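Local coordinates for carbamate kinase (Aeropyrum pernix, PDB 2E9Y), which probably catalyses reversible phosphoryl transfer between ATP and carbamate, interconverting carbamate plus ATP with carbamoyl phosphate plus ADP, at residues Arg34-Ile39 with Lys94-Glu99; Gly12-Ala17 with Gly296-Ala301. All blocks are in the same frame, centred on the assembly; numbering follows the deposited sequence.

Contact 1. Residues Arg34-Ile39 with Lys94-Glu99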
ATOM      1  N   ARG A  34      15.922 -14.293   0.031  1.00 29.87           N
ATOM      2  CA  ARG A  34      17.067 -14.466  -0.858  1.00 29.72           C
ATOM      3  C   ARG A  34      17.416 -13.143  -1.538  1.00 28.53           C
ATOM      4  O   ARG A  34      18.581 -12.754  -1.590  1.00 27.39           O
ATOM      5  CB  ARG A  34      16.771 -15.527  -1.927  1.00 32.00           C
ATOM      6  CG  ARG A  34      16.651 -16.946  -1.390  1.00 36.71           C
ATOM      7  CD  ARG A  34      16.742 -17.982  -2.511  1.00 40.24           C
ATOM      8  NE  ARG A  34      15.567 -17.992  -3.381  1.00 44.35           N
ATOM      9  CZ  ARG A  34      14.393 -18.522  -3.050  1.00 45.60           C
ATOM     10  NH1 ARG A  34      14.229 -19.094  -1.864  1.00 45.66           N
ATOM     11  NH2 ARG A  34      13.381 -18.482  -3.908  1.00 45.95           N
ATOM     12  N   ALA A  35      16.402 -12.452  -2.051  1.00 26.55           N
ATOM     13  CA  ALA A  35      16.622 -11.179  -2.732  1.00 25.70           C
ATOM     14  C   ALA A  35      17.156 -10.095  -1.800  1.00 25.08           C
ATOM     15  O   ALA A  35      18.021  -9.309  -2.189  1.00 24.02           O
ATOM     16  CB  ALA A  35      15.327 -10.711  -3.394  1.00 25.40           C
ATOM     17  N   SER A  36      16.644 -10.052  -0.572  1.00 23.64           N
ATOM     18  CA  SER A  36      17.084  -9.050   0.394  1.00 23.84           C
ATOM     19  C   SER A  36      18.537  -9.250   0.792  1.00 23.93           C
ATOM     20  O   SER A  36      19.269  -8.284   0.992  1.00 21.09           O
ATOM     21  CB  SER A  36      16.204  -9.083   1.646  1.00 24.99           C
ATOM     22  OG  SER A  36      14.910  -8.575   1.364  1.00 27.78           O
ATOM     23  N   SER A  37      18.952 -10.507   0.908  1.00 24.57           N
ATOM     24  CA  SER A  37      20.327 -10.804   1.283  1.00 26.95           C
ATOM     25  C   SER A  37      21.255 -10.225   0.222  1.00 27.25           C
ATOM     26  O   SER A  37      22.231  -9.543   0.539  1.00 27.43           O
ATOM     27  CB  SER A  37      20.533 -12.315   1.387  1.00 28.19           C
ATOM     28  OG  SER A  37      21.822 -12.610   1.895  1.00 32.90           O
ATOM     29  N   ILE A  38      20.930 -10.494  -1.038  1.00 26.67           N
ATOM     30  CA  ILE A  38      21.716 -10.006  -2.166  1.00 27.51           C
ATOM     31  C   ILE A  38      21.708  -8.477  -2.250  1.00 27.27           C
ATOM     32  O   ILE A  38      22.735  -7.861  -2.530  1.00 26.79           O
ATOM     33  CB  ILE A  38      21.192 -10.610  -3.487  1.00 28.35           C
ATOM     34  CG1 ILE A  38      21.483 -12.114  -3.504  1.00 27.45           C
ATOM     35  CG2 ILE A  38      21.839  -9.924  -4.685  1.00 29.41           C
ATOM     36  CD1 ILE A  38      20.814 -12.860  -4.627  1.00 28.60           C
ATOM     37  N   ILE A  39      20.556  -7.862  -2.004  1.00 25.81           N
ATOM     38  CA  ILE A  39      20.476  -6.405  -2.048  1.00 25.04           C
ATOM     39  C   ILE A  39      21.333  -5.806  -0.936  1.00 25.23           C
ATOM     40  O   ILE A  39      21.945  -4.752  -1.112  1.00 24.95           O
ATOM     41  CB  ILE A  39      19.020  -5.913  -1.888  1.00 23.88           C
ATOM     42  CG1 ILE A  39      18.222  -6.262  -3.145  1.00 24.00           C
ATOM     43  CG2 ILE A  39      18.997  -4.409  -1.638  1.00 24.91           C
ATOM     44  CD1 ILE A  39      16.737  -5.975  -3.027  1.00 24.20           C
ATOM     45  N   LYS A  94      10.528  -4.740   2.229  1.00 14.82           N
ATOM     46  CA  LYS A  94      10.888  -3.809   3.298  1.00 15.84           C
ATOM     47  C   LYS A  94      11.236  -4.518   4.606  1.00 16.58           C
ATOM     48  O   LYS A  94      12.287  -4.271   5.201  1.00 16.46           O
ATOM     49  CB  LYS A  94       9.726  -2.844   3.544  1.00 14.91           C
ATOM     50  CG  LYS A  94       9.764  -2.096   4.871  1.00 17.00           C
ATOM     51  CD  LYS A  94       8.441  -1.360   5.103  1.00 17.40           C
ATOM     52  CE  LYS A  94       8.374  -0.701   6.484  1.00 17.34           C
ATOM     53  NZ  LYS A  94       9.386   0.382   6.662  1.00 15.05           N
ATOM     54  N   HIS A  95      10.347  -5.394   5.056  1.00 14.82           N
ATOM     55  CA  HIS A  95      10.554  -6.107   6.312  1.00 17.77           C
ATOM     56  C   HIS A  95      11.794  -7.008   6.268  1.00 19.01           C
ATOM     57  O   HIS A  95      12.590  -7.036   7.208  1.00 18.53           O
ATOM     58  CB  HIS A  95       9.320  -6.950   6.638  1.00 17.38           C
ATOM     59  CG  HIS A  95       9.183  -7.288   8.091  1.00 20.19           C
ATOM     60  ND1 HIS A  95       8.703  -6.391   9.021  1.00 21.25           N
ATOM     61  CD2 HIS A  95       9.482  -8.416   8.777  1.00 19.62           C
ATOM     62  CE1 HIS A  95       8.709  -6.952  10.217  1.00 21.19           C
ATOM     63  NE2 HIS A  95       9.179  -8.182  10.096  1.00 21.25           N
ATOM     64  N   SER A  96      11.951  -7.736   5.170  1.00 18.71           N
ATOM     65  CA  SER A  96      13.080  -8.649   5.008  1.00 21.30           C
ATOM     66  C   SER A  96      14.424  -7.924   4.896  1.00 22.07           C
ATOM     67  O   SER A  96      15.415  -8.337   5.506  1.00 22.15           O
ATOM     68  CB  SER A  96      12.862  -9.525   3.773  1.00 22.55           C
ATOM     69  OG  SER A  96      13.901 -10.480   3.639  1.00 29.16           O
ATOM     70  N   LEU A  97      14.460  -6.848   4.118  1.00 21.60           N
ATOM     71  CA  LEU A  97      15.694  -6.090   3.944  1.00 21.51           C
ATOM     72  C   LEU A  97      16.126  -5.439   5.255  1.00 22.44           C
ATOM     73  O   LEU A  97      17.303  -5.484   5.621  1.00 21.34           O
ATOM     74  CB  LEU A  97      15.513  -5.027   2.860  1.00 20.12           C
ATOM     75  CG  LEU A  97      16.750  -4.191   2.524  1.00 21.04           C
ATOM     76  CD1 LEU A  97      17.957  -5.101   2.298  1.00 22.90           C
ATOM     77  CD2 LEU A  97      16.466  -3.359   1.286  1.00 20.09           C
ATOM     78  N   GLU A  98      15.175  -4.838   5.963  1.00 19.90           N
ATOM     79  CA  GLU A  98      15.474  -4.208   7.243  1.00 22.66           C
ATOM     80  C   GLU A  98      16.043  -5.237   8.220  1.00 24.29           C
ATOM     81  O   GLU A  98      16.993  -4.957   8.949  1.00 24.10           O
ATOM     82  CB  GLU A  98      14.209  -3.579   7.837  1.00 21.68           C
ATOM     83  CG  GLU A  98      13.863  -2.211   7.268  1.00 21.81           C
ATOM     84  CD  GLU A  98      12.556  -1.661   7.818  1.00 21.05           C
ATOM     85  OE1 GLU A  98      12.079  -2.174   8.853  1.00 21.51           O
ATOM     86  OE2 GLU A  98      12.013  -0.706   7.222  1.00 21.32           O
ATOM     87  N   GLU A  99      15.462  -6.432   8.229  1.00 25.04           N
ATOM     88  CA  GLU A  99      15.923  -7.489   9.123  1.00 26.91           C
ATOM     89  C   GLU A  99      17.351  -7.908   8.783  1.00 28.89           C
ATOM     90  O   GLU A  99      18.177  -8.121   9.677  1.00 27.83           O
ATOM     91  CB  GLU A  99      14.997  -8.698   9.025  1.00 27.40           C
ATOM     92  CG  GLU A  99      15.358  -9.843   9.953  1.00 31.07           C
ATOM     93  CD  GLU A  99      14.390 -11.000   9.831  1.00 33.13           C
ATOM     94  OE1 GLU A  99      13.170 -10.774   9.990  1.00 34.48           O
ATOM     95  OE2 GLU A  99      14.845 -12.135   9.573  1.00 34.73           O
TER

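Contact 2. Residues Gly12-Ala17 with Gly296-Ala301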
ATOM      1  N   GLY A  12      12.691  -8.868 -10.663  1.00 21.16           N
ATOM      2  CA  GLY A  12      11.748  -9.645 -11.449  1.00 22.82           C
ATOM      3  C   GLY A  12      10.940 -10.601 -10.588  1.00 23.02           C
ATOM      4  O   GLY A  12      11.007 -10.553  -9.361  1.00 23.23           O
ATOM      5  N   GLY A  13      10.180 -11.480 -11.231  1.00 23.56           N
ATOM      6  CA  GLY A  13       9.361 -12.425 -10.493  1.00 25.06           C
ATOM      7  C   GLY A  13      10.119 -13.341  -9.543  1.00 26.68           C
ATOM      8  O   GLY A  13       9.613 -13.677  -8.469  1.00 26.51           O
ATOM      9  N   ASN A  14      11.332 -13.736  -9.924  1.00 28.22           N
ATOM     10  CA  ASN A  14      12.138 -14.638  -9.101  1.00 30.17           C
ATOM     11  C   ASN A  14      12.556 -14.058  -7.754  1.00 29.35           C
ATOM     12  O   ASN A  14      13.017 -14.784  -6.871  1.00 28.22           O
ATOM     13  CB  ASN A  14      13.385 -15.090  -9.877  1.00 34.03           C
ATOM     14  CG  ASN A  14      14.380 -13.963 -10.110  1.00 38.11           C
ATOM     15  OD1 ASN A  14      14.040 -12.918 -10.664  1.00 38.80           O
ATOM     16  ND2 ASN A  14      15.622 -14.180  -9.693  1.00 41.12           N
ATOM     17  N   ALA A  15      12.395 -12.753  -7.587  1.00 27.50           N
ATOM     18  CA  ALA A  15      12.769 -12.114  -6.335  1.00 29.24           C
ATOM     19  C   ALA A  15      11.609 -12.054  -5.344  1.00 29.86           C
ATOM     20  O   ALA A  15      11.828 -11.894  -4.142  1.00 29.62           O
ATOM     21  CB  ALA A  15      13.281 -10.701  -6.605  1.00 29.16           C
ATOM     22  N   ILE A  16      10.387 -12.201  -5.850  1.00 31.30           N
ATOM     23  CA  ILE A  16       9.192 -12.089  -5.015  1.00 35.34           C
ATOM     24  C   ILE A  16       8.379 -13.354  -4.746  1.00 37.43           C
ATOM     25  O   ILE A  16       7.822 -13.510  -3.659  1.00 39.15           O
ATOM     26  CB  ILE A  16       8.230 -11.031  -5.608  1.00 34.71           C
ATOM     27  CG1 ILE A  16       8.989  -9.727  -5.860  1.00 36.05           C
ATOM     28  CG2 ILE A  16       7.060 -10.789  -4.661  1.00 35.48           C
ATOM     29  CD1 ILE A  16       9.650  -9.149  -4.627  1.00 35.88           C
ATOM     30  N   ALA A  17       8.288 -14.246  -5.724  1.00 39.54           N
ATOM     31  CA  ALA A  17       7.393 -15.392  -5.698  1.00 41.65           C
ATOM     32  C   ALA A  17       8.165 -16.694  -5.897  1.00 43.60           C
ATOM     33  O   ALA A  17       9.292 -16.719  -6.373  1.00 41.95           O
ATOM     34  CB  ALA A  17       6.363 -15.220  -6.815  1.00 41.74           C
ATOM     35  N   GLY A 296      21.231  -8.238 -15.961  1.00 21.16           N
ATOM     36  CA  GLY A 296      21.870  -9.456 -15.500  1.00 23.47           C
ATOM     37  C   GLY A 296      21.024 -10.315 -14.585  1.00 24.89           C
ATOM     38  O   GLY A 296      19.824 -10.090 -14.429  1.00 24.64           O
ATOM     39  N   SER A 297      21.676 -11.300 -13.977  1.00 25.79           N
ATOM     40  CA  SER A 297      21.032 -12.248 -13.073  1.00 26.78           C
ATOM     41  C   SER A 297      20.942 -11.730 -11.639  1.00 25.95           C
ATOM     42  O   SER A 297      21.864 -11.079 -11.148  1.00 25.18           O
ATOM     43  CB  SER A 297      21.817 -13.567 -13.095  1.00 27.79           C
ATOM     44  OG  SER A 297      21.270 -14.517 -12.204  1.00 32.13           O
ATOM     45  N   LEU A 298      19.826 -12.020 -10.972  1.00 26.54           N
ATOM     46  CA  LEU A 298      19.638 -11.600  -9.587  1.00 26.21           C
ATOM     47  C   LEU A 298      20.752 -12.206  -8.742  1.00 26.90           C
ATOM     48  O   LEU A 298      21.308 -11.554  -7.865  1.00 27.97           O
ATOM     49  CB  LEU A 298      18.278 -12.079  -9.058  1.00 25.82           C
ATOM     50  CG  LEU A 298      18.020 -11.956  -7.547  1.00 25.02           C
ATOM     51  CD1 LEU A 298      18.085 -10.501  -7.115  1.00 25.72           C
ATOM     52  CD2 LEU A 298      16.654 -12.549  -7.217  1.00 25.39           C
ATOM     53  N   GLU A 299      21.077 -13.461  -9.024  1.00 30.53           N
ATOM     54  CA  GLU A 299      22.122 -14.160  -8.290  1.00 33.08           C
ATOM     55  C   GLU A 299      23.468 -13.438  -8.373  1.00 33.04           C
ATOM     56  O   GLU A 299      24.184 -13.338  -7.377  1.00 33.37           O
ATOM     57  CB  GLU A 299      22.280 -15.586  -8.826  1.00 36.54           C
ATOM     58  CG  GLU A 299      20.987 -16.392  -8.893  1.00 41.40           C
ATOM     59  CD  GLU A 299      20.271 -16.477  -7.558  1.00 44.85           C
ATOM     60  OE1 GLU A 299      20.900 -16.913  -6.569  1.00 45.90           O
ATOM     61  OE2 GLU A 299      19.076 -16.111  -7.498  1.00 46.79           O
ATOM     62  N   GLU A 300      23.803 -12.926  -9.554  1.00 32.73           N
ATOM     63  CA  GLU A 300      25.081 -12.240  -9.759  1.00 32.16           C
ATOM     64  C   GLU A 300      25.002 -10.727  -9.559  1.00 30.95           C
ATOM     65  O   GLU A 300      25.931 -10.003  -9.916  1.00 29.47           O
ATOM     66  CB  GLU A 300      25.609 -12.527 -11.173  1.00 33.98           C
ATOM     67  CG  GLU A 300      25.510 -13.988 -11.604  1.00 37.15           C
ATOM     68  CD  GLU A 300      26.197 -14.262 -12.937  1.00 39.19           C
ATOM     69  OE1 GLU A 300      25.906 -13.560 -13.928  1.00 37.93           O
ATOM     70  OE2 GLU A 300      27.030 -15.192 -12.995  1.00 41.34           O
ATOM     71  N   ALA A 301      23.903 -10.258  -8.977  1.00 29.93           N
ATOM     72  CA  ALA A 301      23.689  -8.829  -8.754  1.00 29.75           C
ATOM     73  C   ALA A 301      24.912  -8.042  -8.283  1.00 29.60           C
ATOM     74  O   ALA A 301      25.217  -6.979  -8.827  1.00 27.70           O
ATOM     75  CB  ALA A 301      22.537  -8.627  -7.774  1.00 30.19           C
TER

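Contact 1. Residues Arg34-Ile39 with Lys94-Glu99
Ser36 and Ser96 face each other where helix 25-44 packs on helix 78-103, a helix-helix contact within the alpha/beta fold of the amino acid kinase family. The segment axes come within 8.6 Å and cross at -47°. Ser36 CA and Leu97 CA are 4.8 Å apart, and the small side chains of Ser36 and Ser96 are consistent with so close an approach. The two hydroxyls meet oxygen to oxygen, Ser36 OG 3.1 Å from Ser96 OG, in a weak hydrogen bond. Ser36 OG lies beside its own backbone N (chi1 -71°), a turn that carries it back along the helix to Val32 O, its stronger partner; the buried hydroxyl therefore does not depend on the serine opposite. Its 3.3 Å approach to Leu97 N is badly angled and counts as packing. Ile39, a turn beyond Ser36, and Leu97, next to Ser96, supply the apolar part, their side chains crossing at about a right angle. With CG anti to the backbone N (chi1 -177°), Leu97 extends its isopropyl fork toward helix 25-44, although its CB sets off along the interface rather than toward the partner. Val110 also touches Leu97, so the fork is packed by more than the partner helix. Lys94 and Glu98 leave helix 78-103 away from this interface, forming a salt bridge with each other and reaching Asp175 and Arg116 of the second subunit, respectively. At the fork, Ile39 CG2 meets both methyls almost evenly, 4.0 Å from Leu97 CD2 and 4.1 Å from Leu97 CD1.

Contact 2. Residues Gly12-Ala17 with Gly296-Ala301
Gly13 O, just ahead of the Asn14 and Ala15 side chains that touch Leu298, accepts two backbone N-H groups: Ile16 N and Ala17 N each lie 3.1 Å from it. These bonds, with Ala15 N to Gly12 O, curl the Gly-Gly-Asn segment after strand 6-10 into a short, weakly bonded helical turn of about residues 13-16. In amino acid kinases the glycine-rich loop here generally lies near the nucleotide phosphates, and a similar role is probable in this enzyme. Across the contact, Leu298 follows directly on strand 293-297 and starts a type I turn to Ala301, closed by the 3.1 Å bond from Ala301 N to Leu298 O. The Asn14 and Leu298 side chains run antiparallel past each other, so the amide lies alongside the leucine stem. With Asn14 CG between its backbone N and carbonyl carbon (chi1 68°), the amide nitrogen ND2 is set close to Leu298, 3.4 Å from CB; its 3.1 Å approach to Leu298 CD2 is unusually short, and that exact distance is doubtful. The same methyl, Leu298 CD2, also rests on Ala15 CB at 3.9 Å. Both Ala15 and Leu298 are buried beneath helix 25-44, Ala15 against Ala35 and Leu298 against Ile38, while Leu235 of strand 231-236 also touches the leucine. With no hydrogen bond between them, the two segments meet through van der Waals contact alone, and their placement rests as well on the surrounding helix 25-44 and strand 231-236.

The centres of the two contacts are 12 Å apart, and helix 25-44 joins them. Along the chain the order is 12-17, 34-39, 94-99, 296-301, so both segments of contact 1 fall between the two of contact 2 in sequence. The contacts also touch directly: Ile38 CG2 lies 3.4 Å from Ala301 CB. Helix 25-44 thus meets helix 78-103 through Ser36 and Ile39, while other residues of the same helix turn to segments 12-17 and 296-301. Continuous packing therefore runs from the glycine-rich loop and the main sheet to helix 78-103, which also meets the second subunit.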